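Local coordinates for protein NAD-dependent aldehyde dehydrogenase (Burkholderia multivorans, PDB 5UJU) that probably oxidises aldehydes to carboxylic acids with NAD as the electron acceptor, at residues D496-D499 against A500-A504; L271-E274 against P275-A279; A171-Q174 against L175-P179. All coordinates share one frame; numbering follows the deposited sequence.

Contact 1 (D496-D499 against A500-A504); sequences DVID and AAHEA
The carbonyl oxygen of I498 takes two hydrogen bonds from H502, one from the backbone and one from the imidazole, the latter in the given one of two ring conformers and so perhaps not always made. The amide is the straighter donor: H502 N lies 3.0 Å from I498 O with an angle of 158° at the hydrogen. The ring nitrogen H502 ND1 also sits 3.0 Å from I498 O, but the angle falls to 139°, and it comes in from above the carbonyl plane, on the opposite face from the amide. This doubling is possible because the imidazole folds back along its own helix: CG stands beside the backbone N (chi1 -79°), which turns ND1 toward the preceding turn. In this conformer ND1 probably carries a proton.

Regular helical bonds run on both sides of this grip, from A500 N to D496 O, from A501 N to V497 O at 2.8 Å, and from E503 N to D499 O. Packing is light. The methyl CG2 of I498 comes within 3.8 Å of H502 CE1, the two side chains meeting at a slant. The E503 carboxylate goes to R109 of the second subunit in a salt bridge. Helix 495-508 is the helix of the beta-alpha-beta unit between strands 487-491 and 511-514; its V497, A500 and A501 pack on L473 of helix 469-483.

With ND1 on I498 O and NE2 hydrogen-bonded to S559 of the second subunit, both nitrogens have partners in this conformer, which would help to orient the ring at the dimer interface.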
loop_
_atom_site.group_PDB
_atom_site.type_symbol
_atom_site.label_atom_id
_atom_site.label_comp_id
_atom_site.label_asym_id
_atom_site.label_seq_id
_atom_site.Cartn_x
_atom_site.Cartn_y
_atom_site.Cartn_z
ATOM N N ASP A 496 11.271 -30.647 16.364
ATOM C CA ASP A 496 12.203 -30.093 15.387
ATOM C C ASP A 496 11.584 -30.021 13.996
ATOM O O ASP A 496 11.917 -29.120 13.217
ATOM C CB ASP A 496 13.500 -30.909 15.347
ATOM C CG ASP A 496 13.280 -32.350 14.908
ATOM O OD1 ASP A 496 13.723 -32.708 13.795
ATOM O OD2 ASP A 496 12.632 -33.115 15.654
ATOM N N VAL A 497 10.699 -30.961 13.657
ATOM C CA VAL A 497 9.998 -30.882 12.379
ATOM C C VAL A 497 8.987 -29.731 12.390
ATOM O O VAL A 497 8.857 -28.986 11.406
ATOM C CB VAL A 497 9.336 -32.229 12.046
ATOM C CG1 VAL A 497 8.494 -32.098 10.763
ATOM C CG2 VAL A 497 10.408 -33.344 11.921
ATOM N N ILE A 498 8.253 -29.561 13.494
ATOM C CA ILE A 498 7.353 -28.409 13.584
ATOM C C ILE A 498 8.133 -27.113 13.417
ATOM O O ILE A 498 7.680 -26.178 12.742
ATOM C CB ILE A 498 6.576 -28.432 14.911
ATOM C CG1 ILE A 498 5.821 -29.749 15.042
ATOM C CG2 ILE A 498 5.598 -27.277 14.957
ATOM C CD1 ILE A 498 4.800 -29.951 13.946
ATOM N N ASP A 499 9.325 -27.039 14.020
ATOM C CA ASP A 499 10.168 -25.862 13.840
ATOM C C ASP A 499 10.518 -25.666 12.371
ATOM O O ASP A 499 10.409 -24.555 11.842
ATOM C CB ASP A 499 11.442 -25.986 14.681
ATOM C CG ASP A 499 11.192 -25.767 16.161
ATOM O OD1 ASP A 499 10.085 -25.301 16.513
ATOM O OD2 ASP A 499 12.099 -26.073 16.973
ATOM N N ALA A 500 10.928 -26.744 11.691
ATOM C CA ALA A 500 11.246 -26.645 10.272
ATOM C C ALA A 500 10.027 -26.240 9.453
ATOM O O ALA A 500 10.163 -25.536 8.444
ATOM C CB ALA A 500 11.819 -27.975 9.767
ATOM N N ALA A 501 8.828 -26.652 9.871
ATOM C CA ALA A 501 7.641 -26.260 9.125
ATOM C C ALA A 501 7.377 -24.762 9.266
ATOM O O ALA A 501 6.959 -24.120 8.300
ATOM C CB ALA A 501 6.426 -27.088 9.548
ATOM N N HIS A 502 7.633 -24.180 10.451
ATOM C CA HIS A 502 7.543 -22.729 10.585
ATOM C C HIS A 502 8.509 -22.039 9.624
ATOM O O HIS A 502 8.160 -21.033 8.993
ATOM C CB HIS A 502 7.816 -22.308 12.037
ATOM C CG HIS A 502 6.650 -22.501 12.967
ATOM N ND1 HIS A 502 6.524 -23.601 13.793
ATOM C CD2 HIS A 502 5.569 -21.725 13.216
ATOM C CE1 HIS A 502 5.414 -23.499 14.501
ATOM N NE2 HIS A 502 4.811 -22.371 14.166
ATOM N N GLU A 503 9.731 -22.577 9.501
ATOM C CA GLU A 503 10.711 -22.002 8.583
ATOM C C GLU A 503 10.222 -22.096 7.144
ATOM O O GLU A 503 10.407 -21.162 6.351
ATOM C CB GLU A 503 12.061 -22.713 8.730
ATOM C CG GLU A 503 12.801 -22.379 10.009
ATOM C CD GLU A 503 13.080 -20.897 10.153
ATOM O OE1 GLU A 503 13.746 -20.323 9.264
ATOM O OE2 GLU A 503 12.628 -20.304 11.157
ATOM N N ALA A 504 9.595 -23.221 6.792
ATOM C CA ALA A 504 9.056 -23.400 5.447
ATOM C C ALA A 504 7.915 -22.427 5.174
ATOM O O ALA A 504 7.775 -21.920 4.055
ATOM C CB ALA A 504 8.590 -24.850 5.256
#

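Contact 2 (L271-E274 against P275-A279); sequences LATE and PNDGA
One side-chain hydrogen bond closes this turn: T273 OG1 donates to D277 OD2 over 2.7 Å. The hydroxyl meets the carboxylate oxygen on its anti side, 27° out of the carboxylate plane, and the two side chains cross at about a right angle. Both reach inward by the same device, since T273 OG1 (chi1 61°) and D277 CG (chi1 68°) each stand between their own backbone N and carbonyl carbon. D277 OD2 has a second partner, the ammonium of K238, with which it forms a salt bridge. The hydroxyl and the lysine together probably favour the ionised carboxylate and fix how it is turned. D277 occupies the N-cap position of helix 278-285, yet its side chain makes no capping bond; its OD2 bonds T273 and K238.

Packing is modest. The D277 CB methylene lies 3.5 Å from E274 O, and behind the hydrogen bond T273 CB approaches D277 CB to 3.9 Å. The E274 side chain starts out beside the proline ring, with E274 CB 3.4 Å from P275 CD. Its carboxylate leaves the turn, and OE2 accepts a hydrogen bond from the backbone N of G78.

The turn is a strand-to-helix connection, from 268-270 into 278-285, consistent with the Rossmann-like NAD-binding domain of aldehyde dehydrogenases. K238 belongs to the adjoining parallel strand 234-238, while P241, in the loop that follows, packs on T273, P275 and D277. L271, buried, lies against I236 and against L280 and L284 of the helix, and E274 reaches out to strand 76-77 through V77.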
loop_
_atom_site.group_PDB
_atom_site.type_symbol
_atom_site.label_atom_id
_atom_site.label_comp_id
_atom_site.label_asym_id
_atom_site.label_seq_id
_atom_site.Cartn_x
_atom_site.Cartn_y
_atom_site.Cartn_z
ATOM N N LEU A 271 -22.120 -4.241 -13.256
ATOM C CA LEU A 271 -21.801 -4.446 -14.664
ATOM C C LEU A 271 -21.889 -5.955 -14.927
ATOM O O LEU A 271 -20.896 -6.682 -14.817
ATOM C CB LEU A 271 -20.414 -3.874 -15.002
ATOM C CG LEU A 271 -19.931 -4.049 -16.459
ATOM C CD1 LEU A 271 -20.860 -3.328 -17.389
ATOM C CD2 LEU A 271 -18.502 -3.562 -16.665
ATOM N N ALA A 272 -23.088 -6.424 -15.257
ATOM C CA ALA A 272 -23.278 -7.821 -15.616
ATOM C C ALA A 272 -22.808 -8.035 -17.043
ATOM O O ALA A 272 -22.943 -7.146 -17.889
ATOM C CB ALA A 272 -24.743 -8.221 -15.482
ATOM N N THR A 273 -22.235 -9.211 -17.307
ATOM C CA THR A 273 -21.685 -9.505 -18.621
ATOM C C THR A 273 -22.036 -10.930 -19.034
ATOM O O THR A 273 -22.459 -11.766 -18.224
ATOM C CB THR A 273 -20.157 -9.321 -18.648
ATOM O OG1 THR A 273 -19.546 -10.225 -17.716
ATOM C CG2 THR A 273 -19.777 -7.911 -18.255
ATOM N N GLU A 274 -21.793 -11.211 -20.309
ATOM C CA GLU A 274 -21.844 -12.545 -20.870
ATOM C C GLU A 274 -20.433 -13.104 -20.887
ATOM O O GLU A 274 -19.460 -12.350 -20.812
ATOM C CB GLU A 274 -22.372 -12.508 -22.313
ATOM C CG GLU A 274 -23.803 -12.028 -22.522
ATOM C CD GLU A 274 -24.869 -13.080 -22.288
ATOM O OE1 GLU A 274 -24.633 -14.259 -22.605
ATOM O OE2 GLU A 274 -25.959 -12.716 -21.806
ATOM N N PRO A 275 -20.277 -14.424 -20.978
ATOM C CA PRO A 275 -18.936 -15.015 -20.974
ATOM C C PRO A 275 -18.090 -14.561 -22.155
ATOM O O PRO A 275 -18.599 -14.143 -23.201
ATOM C CB PRO A 275 -19.216 -16.523 -21.045
ATOM C CG PRO A 275 -20.563 -16.665 -20.439
ATOM C CD PRO A 275 -21.322 -15.458 -20.914
ATOM N N ASN A 276 -16.771 -14.706 -21.973
ATOM C CA ASN A 276 -15.745 -14.188 -22.879
ATOM C C ASN A 276 -15.704 -12.661 -22.822
ATOM O O ASN A 276 -15.533 -11.994 -23.843
ATOM C CB ASN A 276 -15.936 -14.676 -24.324
ATOM C CG ASN A 276 -16.181 -16.191 -24.421
ATOM O OD1 ASN A 276 -15.758 -16.957 -23.559
ATOM N ND2 ASN A 276 -16.864 -16.619 -25.483
ATOM N N ASP A 277 -15.859 -12.107 -21.617
ATOM C CA ASP A 277 -15.811 -10.665 -21.411
ATOM C C ASP A 277 -14.392 -10.144 -21.186
ATOM O O ASP A 277 -14.230 -9.018 -20.703
ATOM C CB ASP A 277 -16.723 -10.269 -20.239
ATOM C CG ASP A 277 -16.211 -10.770 -18.876
ATOM O OD1 ASP A 277 -15.179 -11.471 -18.819
ATOM O OD2 ASP A 277 -16.879 -10.501 -17.856
ATOM N N GLY A 278 -13.364 -10.936 -21.511
ATOM C CA GLY A 278 -12.006 -10.560 -21.140
ATOM C C GLY A 278 -11.563 -9.236 -21.746
ATOM O O GLY A 278 -10.955 -8.403 -21.067
ATOM N N ALA A 279 -11.839 -9.032 -23.036
ATOM C CA ALA A 279 -11.452 -7.776 -23.684
ATOM C C ALA A 279 -12.191 -6.584 -23.086
ATOM O O ALA A 279 -11.606 -5.513 -22.904
ATOM C CB ALA A 279 -11.692 -7.857 -25.192
#

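Contact 3 (A171-Q174 against L175-P179); sequences AWDQ and LRRIP
D173 OD1 is gripped by two nitrogens of R176, NE at 3.1 Å and NH2 at 3.0 Å from that one oxygen. The guanidinium comes side-on, its plane only 21° from that of the carboxylate, and forms a salt bridge. NE uses the anti lone pair of OD1, while NH2 meets it nearly along the C-O bond. In the given one of two R177 conformers, D173 OD2 takes a weak bond from R177 NH2 at 3.1 Å, and R177 NE donates to D173 O at 2.8 Å from above the carbonyl plane. D173 thus engages both arginines, one with each carboxylate oxygen. R177 NH1 crosses the interface to D173 of the second subunit.

R176 CG stands between its backbone N and carbonyl carbon (chi1 71°), which lays the extended chain back across W172. Its CB methylene makes a CH-pi contact over the indole, 3.8 Å from the centroid of the W172 six-membered ring. Q174 NE2 lies over one face of the R177 guanidinium, toward its rim, 3.1 Å from R177 NH2, two donors that do not bond.

Here helix 158-175 ends and a type I turn, L175 to I178, leads toward strand 181-188. W172 faces helix 18-30 and meets F14 edge-to-face; L175 and I178 pack on F554 of strand 554-562 and I202 of strand 191-211.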
loop_
_atom_site.group_PDB
_atom_site.type_symbol
_atom_site.label_atom_id
_atom_site.label_comp_id
_atom_site.label_asym_id
_atom_site.label_seq_id
_atom_site.Cartn_x
_atom_site.Cartn_y
_atom_site.Cartn_z
ATOM N N ALA A 171 -10.361 -0.233 7.706
ATOM C CA ALA A 171 -10.473 1.108 7.131
ATOM C C ALA A 171 -10.663 2.149 8.226
ATOM O O ALA A 171 -9.891 3.104 8.325
ATOM C CB ALA A 171 -11.629 1.164 6.130
ATOM N N TRP A 172 -11.672 1.954 9.078
ATOM C CA TRP A 172 -11.912 2.887 10.178
ATOM C C TRP A 172 -10.686 2.989 11.089
ATOM O O TRP A 172 -10.349 4.076 11.572
ATOM C CB TRP A 172 -13.153 2.445 10.962
ATOM C CG TRP A 172 -13.414 3.235 12.221
ATOM C CD1 TRP A 172 -13.494 2.758 13.500
ATOM C CD2 TRP A 172 -13.601 4.654 12.310
ATOM N NE1 TRP A 172 -13.735 3.795 14.380
ATOM C CE2 TRP A 172 -13.806 4.966 13.672
ATOM C CE3 TRP A 172 -13.631 5.689 11.366
ATOM C CZ2 TRP A 172 -14.034 6.270 14.114
ATOM C CZ3 TRP A 172 -13.850 6.991 11.809
ATOM C CH2 TRP A 172 -14.044 7.265 13.173
ATOM N N ASP A 173 -9.977 1.873 11.302
ATOM C CA ASP A 173 -8.791 1.900 12.155
ATOM C C ASP A 173 -7.756 2.913 11.654
ATOM O O ASP A 173 -7.114 3.600 12.453
ATOM C CB ASP A 173 -8.182 0.501 12.218
ATOM C CG ASP A 173 -7.222 0.323 13.386
ATOM O OD1 ASP A 173 -7.362 1.016 14.414
ATOM O OD2 ASP A 173 -6.328 -0.532 13.270
ATOM N N GLN A 174 -7.578 3.016 10.332
ATOM C CA GLN A 174 -6.700 4.030 9.748
ATOM C C GLN A 174 -7.339 5.420 9.761
ATOM O O GLN A 174 -6.664 6.417 10.042
ATOM C CB GLN A 174 -6.345 3.668 8.303
ATOM C CG GLN A 174 -5.569 2.400 8.119
ATOM C CD GLN A 174 -4.290 2.443 8.921
ATOM O OE1 GLN A 174 -3.696 3.512 9.102
ATOM N NE2 GLN A 174 -3.839 1.297 9.380
ATOM N N LEU A 175 -8.613 5.514 9.388
ATOM C CA LEU A 175 -9.249 6.827 9.263
ATOM C C LEU A 175 -9.310 7.549 10.608
ATOM O O LEU A 175 -9.122 8.768 10.677
ATOM C CB LEU A 175 -10.647 6.682 8.659
ATOM C CG LEU A 175 -10.728 6.163 7.218
ATOM C CD1 LEU A 175 -12.161 5.796 6.819
ATOM C CD2 LEU A 175 -10.136 7.169 6.241
ATOM N N ARG A 176 -9.580 6.816 11.690
ATOM C CA ARG A 176 -9.741 7.459 12.985
ATOM C C ARG A 176 -8.444 8.042 13.529
ATOM O O ARG A 176 -8.501 8.818 14.485
ATOM C CB ARG A 176 -10.319 6.478 13.996
ATOM C CG ARG A 176 -9.343 5.412 14.417
ATOM C CD ARG A 176 -10.053 4.333 15.189
ATOM N NE ARG A 176 -9.133 3.285 15.609
ATOM C CZ ARG A 176 -8.816 3.032 16.874
ATOM N NH1 ARG A 176 -9.360 3.747 17.851
ATOM N NH2 ARG A 176 -7.976 2.043 17.160
ATOM N N ARG A 177 -7.287 7.703 12.955
ATOM C CA ARG A 177 -5.997 8.198 13.423
ATOM C C ARG A 177 -5.644 9.565 12.854
ATOM O O ARG A 177 -4.586 10.105 13.190
ATOM C CB ARG A 177 -4.879 7.215 13.059
ATOM C CG ARG A 177 -5.136 5.775 13.449
ATOM C CD ARG A 177 -3.948 4.895 13.089
ATOM N NE ARG A 177 -4.333 3.502 12.879
ATOM C CZ ARG A 177 -3.466 2.512 12.684
ATOM N NH1 ARG A 177 -2.162 2.761 12.681
ATOM N NH2 ARG A 177 -3.900 1.276 12.492
ATOM N N ILE A 178 -6.488 10.132 12.002
ATOM C CA ILE A 178 -6.172 11.351 11.273
ATOM C C ILE A 178 -7.044 12.469 11.839
ATOM O O ILE A 178 -8.274 12.405 11.711
ATOM C CB ILE A 178 -6.403 11.172 9.766
ATOM C CG1 ILE A 178 -5.483 10.077 9.223
ATOM C CG2 ILE A 178 -6.202 12.491 9.013
ATOM C CD1 ILE A 178 -5.929 9.530 7.899
ATOM N N PRO A 179 -6.469 13.491 12.475
ATOM C CA PRO A 179 -7.301 14.558 13.043
ATOM C C PRO A 179 -7.959 15.384 11.948
ATOM O O PRO A 179 -7.434 15.528 10.841
ATOM C CB PRO A 179 -6.302 15.402 13.839
ATOM C CG PRO A 179 -5.025 15.255 13.063
ATOM C CD PRO A 179 -5.030 13.792 12.590
#

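In the fold
None of the three contacts touches another: their centres lie 37 to 44 Å apart, with contacts 1 and 2 on opposite sides of the chain's centre. Contacts 1 and 2 are at the surface, while contact 3 is partly buried. Contacts 1 and 3 both touch the second subunit, one in mid-helix and the other where a helix gives way to a turn; contact 2 meets no other chain of the assembly and joins a strand to a helix. Their chemistry differs. In contact 1 a backbone oxygen accepts from an amide and an imidazole N-H, contact 2 rests on a hydroxyl and a carboxylate shared with a lysine, and contact 3 concentrates charge in an arginine-aspartate network continuing across the dimer.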